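Local coordinates for AB hydrolase-1 domain-containing protein (Streptococcus mutans, PDB 4L9A) that probably hydrolyses carboxylic esters, as an alpha/beta-hydrolase-fold enzyme of a cariogenic bacterium, at residues Met147-Gly152 / Leu218-Glu223; Gln166-Ala171 / Leu175-Asp180; Arg183-Ser188 / His271-Asn276. One frame throughout, in Å; residues are numbered along the deposited sequence.

Contact 1 of 3, residues Met147-Gly152 / Leu218-Glu223; sequences MIYRAG and LALGEE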
# COMPACT_ATOMS: atom_id res chain seq x y z
N MSE A 147 -11.64 6.23 10.39
CA MSE A 147 -12.91 6.88 10.07
C MSE A 147 -13.57 6.28 8.83
O MSE A 147 -14.72 5.83 8.89
CB MSE A 147 -12.73 8.38 9.88
CG MSE A 147 -14.05 9.13 9.74
SE MSE A 147 -13.82 10.79 8.74
CE MSE A 147 -13.92 10.05 6.93
N ILE A 148 -12.86 6.28 7.70
CA ILE A 148 -13.45 5.78 6.47
C ILE A 148 -13.73 4.28 6.60
O ILE A 148 -14.72 3.77 6.08
CB ILE A 148 -12.57 6.08 5.22
CG1 ILE A 148 -13.42 6.14 3.95
CG2 ILE A 148 -11.44 5.07 5.08
CD1 ILE A 148 -14.36 7.30 3.90
N TYR A 149 -12.87 3.57 7.33
CA TYR A 149 -13.05 2.14 7.51
C TYR A 149 -14.32 1.82 8.29
O TYR A 149 -15.08 0.93 7.91
CB TYR A 149 -11.84 1.50 8.20
CG TYR A 149 -12.02 0.02 8.39
CD1 TYR A 149 -11.70 -0.87 7.37
CD2 TYR A 149 -12.54 -0.49 9.57
CE1 TYR A 149 -11.87 -2.23 7.53
CE2 TYR A 149 -12.72 -1.85 9.74
CZ TYR A 149 -12.39 -2.71 8.72
OH TYR A 149 -12.57 -4.06 8.89
N ARG A 150 -14.54 2.55 9.39
CA ARG A 150 -15.76 2.38 10.20
C ARG A 150 -17.03 2.66 9.41
O ARG A 150 -18.06 2.03 9.63
CB ARG A 150 -15.73 3.29 11.43
CG ARG A 150 -14.88 2.80 12.57
CD ARG A 150 -14.95 3.72 13.78
NE ARG A 150 -14.01 3.29 14.81
CZ ARG A 150 -13.24 4.11 15.52
NH1 ARG A 150 -12.42 3.62 16.44
NH2 ARG A 150 -13.31 5.42 15.32
N ALA A 151 -16.96 3.62 8.49
CA ALA A 151 -18.11 3.97 7.68
C ALA A 151 -18.25 3.02 6.50
O ALA A 151 -19.35 2.59 6.14
CB ALA A 151 -17.99 5.40 7.20
N GLY A 152 -17.11 2.68 5.90
CA GLY A 152 -17.08 1.88 4.69
C GLY A 152 -16.80 2.76 3.48
O GLY A 152 -17.57 3.67 3.18
N LEU A 218 -7.60 -10.73 6.03
CA LEU A 218 -7.70 -10.71 7.48
C LEU A 218 -8.72 -9.66 7.92
O LEU A 218 -8.91 -8.65 7.26
CB LEU A 218 -6.33 -10.43 8.09
CG LEU A 218 -5.66 -9.08 7.77
CD1 LEU A 218 -6.15 -7.98 8.72
CD2 LEU A 218 -4.14 -9.24 7.85
N ALA A 219 -9.40 -9.91 9.03
CA ALA A 219 -10.39 -8.95 9.51
C ALA A 219 -9.75 -7.99 10.51
O ALA A 219 -8.93 -8.39 11.34
CB ALA A 219 -11.57 -9.68 10.14
N LEU A 220 -10.12 -6.71 10.43
CA LEU A 220 -9.64 -5.71 11.38
C LEU A 220 -10.52 -5.65 12.61
O LEU A 220 -11.74 -5.81 12.51
CB LEU A 220 -9.56 -4.32 10.73
CG LEU A 220 -8.43 -4.04 9.75
CD1 LEU A 220 -7.13 -4.65 10.27
CD2 LEU A 220 -8.74 -4.58 8.38
N GLY A 221 -9.90 -5.42 13.77
CA GLY A 221 -10.63 -5.25 15.02
C GLY A 221 -10.29 -3.94 15.69
O GLY A 221 -9.37 -3.23 15.26
N GLU A 222 -11.02 -3.60 16.76
CA GLU A 222 -10.81 -2.34 17.47
C GLU A 222 -9.38 -2.23 17.99
O GLU A 222 -8.82 -1.13 18.04
CB GLU A 222 -11.78 -2.22 18.65
CG GLU A 222 -13.25 -2.19 18.25
CD GLU A 222 -13.62 -0.95 17.47
OE1 GLU A 222 -12.82 0.02 17.48
OE2 GLU A 222 -14.70 -0.94 16.85
N GLU A 223 -8.79 -3.36 18.35
CA GLU A 223 -7.42 -3.37 18.83
C GLU A 223 -6.44 -2.92 17.75
O GLU A 223 -5.29 -2.59 18.05
CB GLU A 223 -7.05 -4.76 19.34
CG GLU A 223 -6.97 -4.86 20.85
CD GLU A 223 -6.22 -3.70 21.48
OE1 GLU A 223 -6.83 -2.94 22.26
OE2 GLU A 223 -5.01 -3.54 21.19
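The phenol end of Y149 reaches L220, and the guanidinium of R150 turns its edge to E222 OE1. The L220 side chain meets the Y149 ring obliquely, at its hydroxyl end. A second aromatic, F225, meets the same Y149 ring with the two planes at about 60°. For R150, the partner lies at the edge: E222 OE1 sits near the guanidinium plane, and the planes of the two charged groups are 24° apart.

The Y149 ring is thrown out from helix 146-151 because its CG is anti to the backbone N (chi1 180°). Its OH then lies 3.5 Å from L220 CB, and its CZ is 3.8 Å from the same L220 CB. One branch of the leucine also takes part, with L220 CD2 4.0 Å from Y149 CE1. This is apolar packing; the hydroxyl makes no hydrogen bond to 218-223. L220 also touches L93 of helix 93-106, so the leucine links two helices.

R150 stretches out, extended from CG to NE. The E222 chain is bent at chi2 and crosses it at about a right angle. The resulting salt bridge is long, 3.8 Å from R150 NH1 to E222 OE1.

Helix 146-151 follows strand 134-141, where alpha/beta hydrolases commonly insert their cap. Segment 218-223 belongs to the long loop that leads from helix 188-206 to strand 235-239. The contact thus probably joins the beginning and the later part of the inserted region, at the surface. G221 N is held locally by D224 OD2, whereas L220 N is buried without a partner. The chemistry implies a modest attachment: a few carbon contacts near one phenol, with a solvent-accessible charge pair that probably adds only weak attraction.

Contact 2 of 3, residues Gln166-Ala171 / Leu175-Asp180; sequences QKLKTA and LNYLKD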
# COMPACT_ATOMS: atom_id res chain seq x y z
N GLN A 166 -21.61 3.72 -7.28
CA GLN A 166 -22.93 3.42 -7.79
C GLN A 166 -22.91 3.36 -9.32
O GLN A 166 -23.70 2.65 -9.94
CB GLN A 166 -23.94 4.46 -7.30
CG GLN A 166 -24.18 5.59 -8.27
CD GLN A 166 -25.64 5.77 -8.57
OE1 GLN A 166 -26.38 6.35 -7.78
NE2 GLN A 166 -26.08 5.25 -9.72
N LYS A 167 -21.98 4.11 -9.91
CA LYS A 167 -21.81 4.10 -11.36
C LYS A 167 -21.28 2.74 -11.84
O LYS A 167 -21.59 2.29 -12.94
CB LYS A 167 -20.85 5.20 -11.80
CG LYS A 167 -20.71 5.33 -13.31
CD LYS A 167 -19.80 6.48 -13.69
CE LYS A 167 -19.91 6.78 -15.18
NZ LYS A 167 -19.67 5.56 -16.00
N LEU A 168 -20.48 2.11 -10.99
CA LEU A 168 -19.84 0.84 -11.33
C LEU A 168 -20.69 -0.34 -10.85
O LEU A 168 -20.38 -0.98 -9.84
CB LEU A 168 -18.43 0.78 -10.73
CG LEU A 168 -17.59 2.02 -11.06
CD1 LEU A 168 -16.26 2.03 -10.32
CD2 LEU A 168 -17.39 2.17 -12.57
N LYS A 169 -21.76 -0.63 -11.59
CA LYS A 169 -22.73 -1.65 -11.22
C LYS A 169 -22.13 -3.06 -11.23
O LYS A 169 -22.20 -3.77 -10.23
CB LYS A 169 -23.92 -1.63 -12.19
CG LYS A 169 -24.47 -0.26 -12.51
CD LYS A 169 -25.49 0.19 -11.49
CE LYS A 169 -26.42 1.26 -12.08
NZ LYS A 169 -25.67 2.40 -12.70
N THR A 170 -21.58 -3.46 -12.37
CA THR A 170 -21.16 -4.84 -12.59
C THR A 170 -19.68 -5.09 -12.30
O THR A 170 -18.88 -4.16 -12.17
CB THR A 170 -21.44 -5.29 -14.05
OG1 THR A 170 -20.54 -4.61 -14.94
CG2 THR A 170 -22.88 -4.99 -14.45
N ALA A 171 -19.31 -6.36 -12.20
CA ALA A 171 -17.92 -6.74 -12.02
C ALA A 171 -17.11 -6.22 -13.21
O ALA A 171 -16.01 -5.67 -13.04
CB ALA A 171 -17.79 -8.24 -11.90
N LEU A 175 -13.97 -3.75 -13.15
CA LEU A 175 -12.75 -4.17 -13.81
C LEU A 175 -12.36 -3.17 -14.91
O LEU A 175 -11.23 -2.71 -14.95
CB LEU A 175 -12.92 -5.58 -14.40
CG LEU A 175 -11.69 -6.30 -14.94
CD1 LEU A 175 -10.74 -6.65 -13.82
CD2 LEU A 175 -12.10 -7.58 -15.68
N ASN A 176 -13.31 -2.84 -15.78
CA ASN A 176 -13.06 -1.88 -16.85
C ASN A 176 -12.63 -0.49 -16.37
O ASN A 176 -11.86 0.20 -17.04
CB ASN A 176 -14.27 -1.77 -17.78
CG ASN A 176 -14.53 -3.06 -18.55
OD1 ASN A 176 -13.62 -3.86 -18.77
ND2 ASN A 176 -15.78 -3.27 -18.96
N TYR A 177 -13.13 -0.08 -15.21
CA TYR A 177 -12.72 1.18 -14.62
C TYR A 177 -11.23 1.15 -14.28
O TYR A 177 -10.50 2.10 -14.59
CB TYR A 177 -13.55 1.49 -13.37
CG TYR A 177 -13.10 2.71 -12.60
CD1 TYR A 177 -13.53 3.99 -12.95
CD2 TYR A 177 -12.26 2.58 -11.50
CE1 TYR A 177 -13.12 5.11 -12.22
CE2 TYR A 177 -11.85 3.67 -10.77
CZ TYR A 177 -12.27 4.94 -11.13
OH TYR A 177 -11.86 6.03 -10.39
N LEU A 178 -10.77 0.07 -13.66
CA LEU A 178 -9.34 -0.08 -13.36
C LEU A 178 -8.49 -0.18 -14.62
O LEU A 178 -7.41 0.42 -14.68
CB LEU A 178 -9.09 -1.28 -12.46
CG LEU A 178 -9.67 -1.12 -11.05
CD1 LEU A 178 -9.50 -2.41 -10.27
CD2 LEU A 178 -9.00 0.07 -10.34
N LYS A 179 -8.98 -0.93 -15.60
CA LYS A 179 -8.30 -1.09 -16.88
C LYS A 179 -8.11 0.25 -17.57
O LYS A 179 -7.02 0.55 -18.07
CB LYS A 179 -9.07 -2.03 -17.81
CG LYS A 179 -8.96 -3.52 -17.48
CD LYS A 179 -8.11 -4.24 -18.51
CE LYS A 179 -7.72 -5.66 -18.08
NZ LYS A 179 -8.87 -6.59 -17.97
N ASP A 180 -9.17 1.06 -17.63
CA ASP A 180 -9.10 2.38 -18.26
C ASP A 180 -8.12 3.29 -17.51
O ASP A 180 -7.31 3.99 -18.11
CB ASP A 180 -10.48 3.05 -18.33
CG ASP A 180 -11.40 2.37 -19.33
OD1 ASP A 180 -10.89 1.63 -20.20
OD2 ASP A 180 -12.63 2.56 -19.23
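L168 and Y177 pack across a short helix-loop-helix connection in the probable cap, between strands 134-141 and 235-239. Helix 159-167 ends, residues 168-170 turn the chain, and helix 171-185 begins.

The apolar part is a CH-pi contact. L168 CD1 stands over one face of the Y177 ring, 4.3 Å from its centroid and displaced toward the rim. Its nearest ring atom is Y177 CG, at 4.0 Å. The other branch touches the base of the side chain: L168 CD2 is 4.0 Å from Y177 CB. With Y177 CG anti to the backbone N (chi1 174°) the ring is carried out to L168, and chi2 near 85° sets its face. The two side chains cross at about a right angle. Y177 also touches H267.

The polar part is mostly side chain to backbone. Several groups fix the start of helix 171-185. T170 is its N-cap and bonds D173 N through OG1. The R174 guanidinium, through NH1, reaches the carbonyl oxygens of both L168 and K169, which ties the turn to the new helix. K169 NZ makes a weak hydrogen bond back to Q166 O at the end of the first helix.

The backbone bond between the segments is an ordinary helical one from the first turn of helix 171-185. L175 N donates to A171 O at 2.8 Å, with an N-H...O angle of 164°.

Contact 3 of 3, residues Arg183-Ser188 / His271-Asn276; sequences RSHFSS and HWSETN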
# COMPACT_ATOMS: atom_id res chain seq x y z
N ARG A 183 -4.51 2.03 -17.87
CA ARG A 183 -4.14 2.25 -19.27
C ARG A 183 -3.65 3.69 -19.51
O ARG A 183 -2.72 3.93 -20.29
CB ARG A 183 -5.32 1.92 -20.19
CG ARG A 183 -4.94 1.59 -21.64
CD ARG A 183 -6.14 1.10 -22.45
NE ARG A 183 -5.92 -0.25 -22.97
CZ ARG A 183 -6.69 -1.30 -22.67
NH1 ARG A 183 -7.73 -1.17 -21.86
NH2 ARG A 183 -6.40 -2.49 -23.19
N SER A 184 -4.27 4.65 -18.82
CA SER A 184 -3.91 6.05 -19.00
C SER A 184 -2.60 6.41 -18.31
O SER A 184 -1.94 7.37 -18.69
CB SER A 184 -5.03 6.95 -18.46
OG SER A 184 -6.23 6.76 -19.19
N HIS A 185 -2.21 5.63 -17.31
CA HIS A 185 -1.09 6.05 -16.47
C HIS A 185 0.16 5.17 -16.56
O HIS A 185 1.18 5.48 -15.94
CB HIS A 185 -1.54 6.21 -15.02
CG HIS A 185 -2.60 7.25 -14.84
ND1 HIS A 185 -2.42 8.56 -15.24
CD2 HIS A 185 -3.86 7.19 -14.34
CE1 HIS A 185 -3.51 9.26 -14.98
NE2 HIS A 185 -4.40 8.45 -14.43
N PHE A 186 0.08 4.07 -17.30
CA PHE A 186 1.25 3.20 -17.46
C PHE A 186 1.61 3.08 -18.93
O PHE A 186 0.76 3.27 -19.80
CB PHE A 186 0.98 1.80 -16.90
CG PHE A 186 0.96 1.71 -15.40
CD1 PHE A 186 2.14 1.58 -14.69
CD2 PHE A 186 -0.24 1.72 -14.71
CE1 PHE A 186 2.13 1.48 -13.29
CE2 PHE A 186 -0.26 1.62 -13.32
CZ PHE A 186 0.92 1.49 -12.62
N SER A 187 2.87 2.75 -19.21
CA SER A 187 3.28 2.39 -20.57
C SER A 187 2.53 1.12 -20.94
O SER A 187 2.08 0.38 -20.06
CB SER A 187 4.78 2.14 -20.61
OG SER A 187 5.12 1.06 -19.75
N SER A 188 2.39 0.85 -22.23
CA SER A 188 1.70 -0.35 -22.67
C SER A 188 2.34 -1.58 -22.02
O SER A 188 1.64 -2.52 -21.64
CB SER A 188 1.74 -0.46 -24.20
OG SER A 188 3.06 -0.26 -24.67
N HIS A 271 -0.84 6.77 -6.57
CA HIS A 271 0.47 6.16 -6.83
C HIS A 271 0.66 5.78 -8.29
O HIS A 271 1.78 5.53 -8.73
CB HIS A 271 0.71 4.93 -5.95
CG HIS A 271 -0.31 3.85 -6.14
ND1 HIS A 271 -1.65 4.05 -5.89
CD2 HIS A 271 -0.19 2.57 -6.55
CE1 HIS A 271 -2.31 2.93 -6.14
NE2 HIS A 271 -1.45 2.02 -6.54
N TRP A 272 -0.43 5.75 -9.06
CA TRP A 272 -0.34 5.59 -10.50
C TRP A 272 -0.15 6.90 -11.25
O TRP A 272 0.63 6.97 -12.20
CB TRP A 272 -1.61 4.94 -11.04
CG TRP A 272 -1.79 3.51 -10.64
CD1 TRP A 272 -0.94 2.74 -9.90
CD2 TRP A 272 -2.92 2.68 -10.96
NE1 TRP A 272 -1.46 1.48 -9.74
CE2 TRP A 272 -2.68 1.41 -10.38
CE3 TRP A 272 -4.10 2.89 -11.68
CZ2 TRP A 272 -3.58 0.35 -10.50
CZ3 TRP A 272 -4.99 1.83 -11.81
CH2 TRP A 272 -4.73 0.58 -11.21
N SER A 273 -0.89 7.93 -10.83
CA SER A 273 -1.06 9.14 -11.64
C SER A 273 -0.32 10.39 -11.15
O SER A 273 -0.15 11.36 -11.90
CB SER A 273 -2.56 9.47 -11.75
OG SER A 273 -3.11 9.69 -10.45
N GLU A 274 0.11 10.39 -9.89
CA GLU A 274 0.67 11.62 -9.33
C GLU A 274 2.13 11.48 -8.91
O GLU A 274 2.57 12.13 -7.95
CB GLU A 274 -0.20 12.12 -8.16
CG GLU A 274 -1.66 12.39 -8.54
CD GLU A 274 -1.80 13.45 -9.62
OE1 GLU A 274 -0.99 14.39 -9.65
OE2 GLU A 274 -2.73 13.33 -10.44
N THR A 275 2.89 10.67 -9.64
CA THR A 275 4.23 10.27 -9.18
C THR A 275 5.29 11.37 -9.33
O THR A 275 6.30 11.36 -8.62
CB THR A 275 4.70 8.93 -9.81
OG1 THR A 275 4.80 9.06 -11.24
CG2 THR A 275 3.72 7.84 -9.50
N ASN A 276 5.07 12.31 -10.24
CA ASN A 276 5.97 13.46 -10.34
C ASN A 276 5.92 14.28 -9.07
O ASN A 276 6.96 14.68 -8.53
CB ASN A 276 5.62 14.33 -11.55
CG ASN A 276 6.08 13.71 -12.86
OD1 ASN A 276 7.12 13.05 -12.92
ND2 ASN A 276 5.30 13.91 -13.92
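The end of helix 171-185 packs here on helix 270-273, which follows the last strand of the alpha/beta hydrolase sheet; F186 meets W272 and H185 meets S273. The aromatic pair is T-shaped. The edge of F186 points at the face of W272, with planes at 70° and F186 CZ 3.5 Å from W272 CD1. The ring centroid of F186 is 4.8 Å from that of the five-membered ring. L194 of helix 188-206 packs on both residues.

The H185 ring is layered between two serine carbons. S273 CB lies over the centre of one face, 3.4 Å from the centroid, as a CH-pi contact. S184 CB covers the opposite face. H185 CB also approaches W272 O, at 3.6 Å.

The polar links run through N58 of helix 55-58 and N61 of helix 60-63. N61 ND2 bonds both H185 O and W272 O, so one amide bridges the two segments. N58 OD1 takes W272 NE1 and H271 NE2. The H271 ring meets that of H117, which ends strand 111-117, where this fold usually has its nucleophile elbow. An aromatic junction between a probable cap helix and the core, close to the probable active-site region, suits a capped alpha/beta hydrolase.

In the fold
Contacts 1 and 2 lie at the surface, with no buried residue among those that touch. Contact 3 is partly buried. Contacts 2 and 3 share helix 171-185: contact 2 lies at its beginning, contact 3 at its far end against the core. They touch each other where L178 O packs on W272 CZ3. Contact 1 stands apart on the opposite side of the chain's centre from contact 3, about 29 Å between centres. The chemistry follows the location. Contact 1 combines apolar packing of a phenol on a leucine with a long charge pair; a side-chain N-cap, one helical backbone bond and one CH-pi contact serve the turn, and tightly fitted aromatic rings serve the more enclosed contact 3.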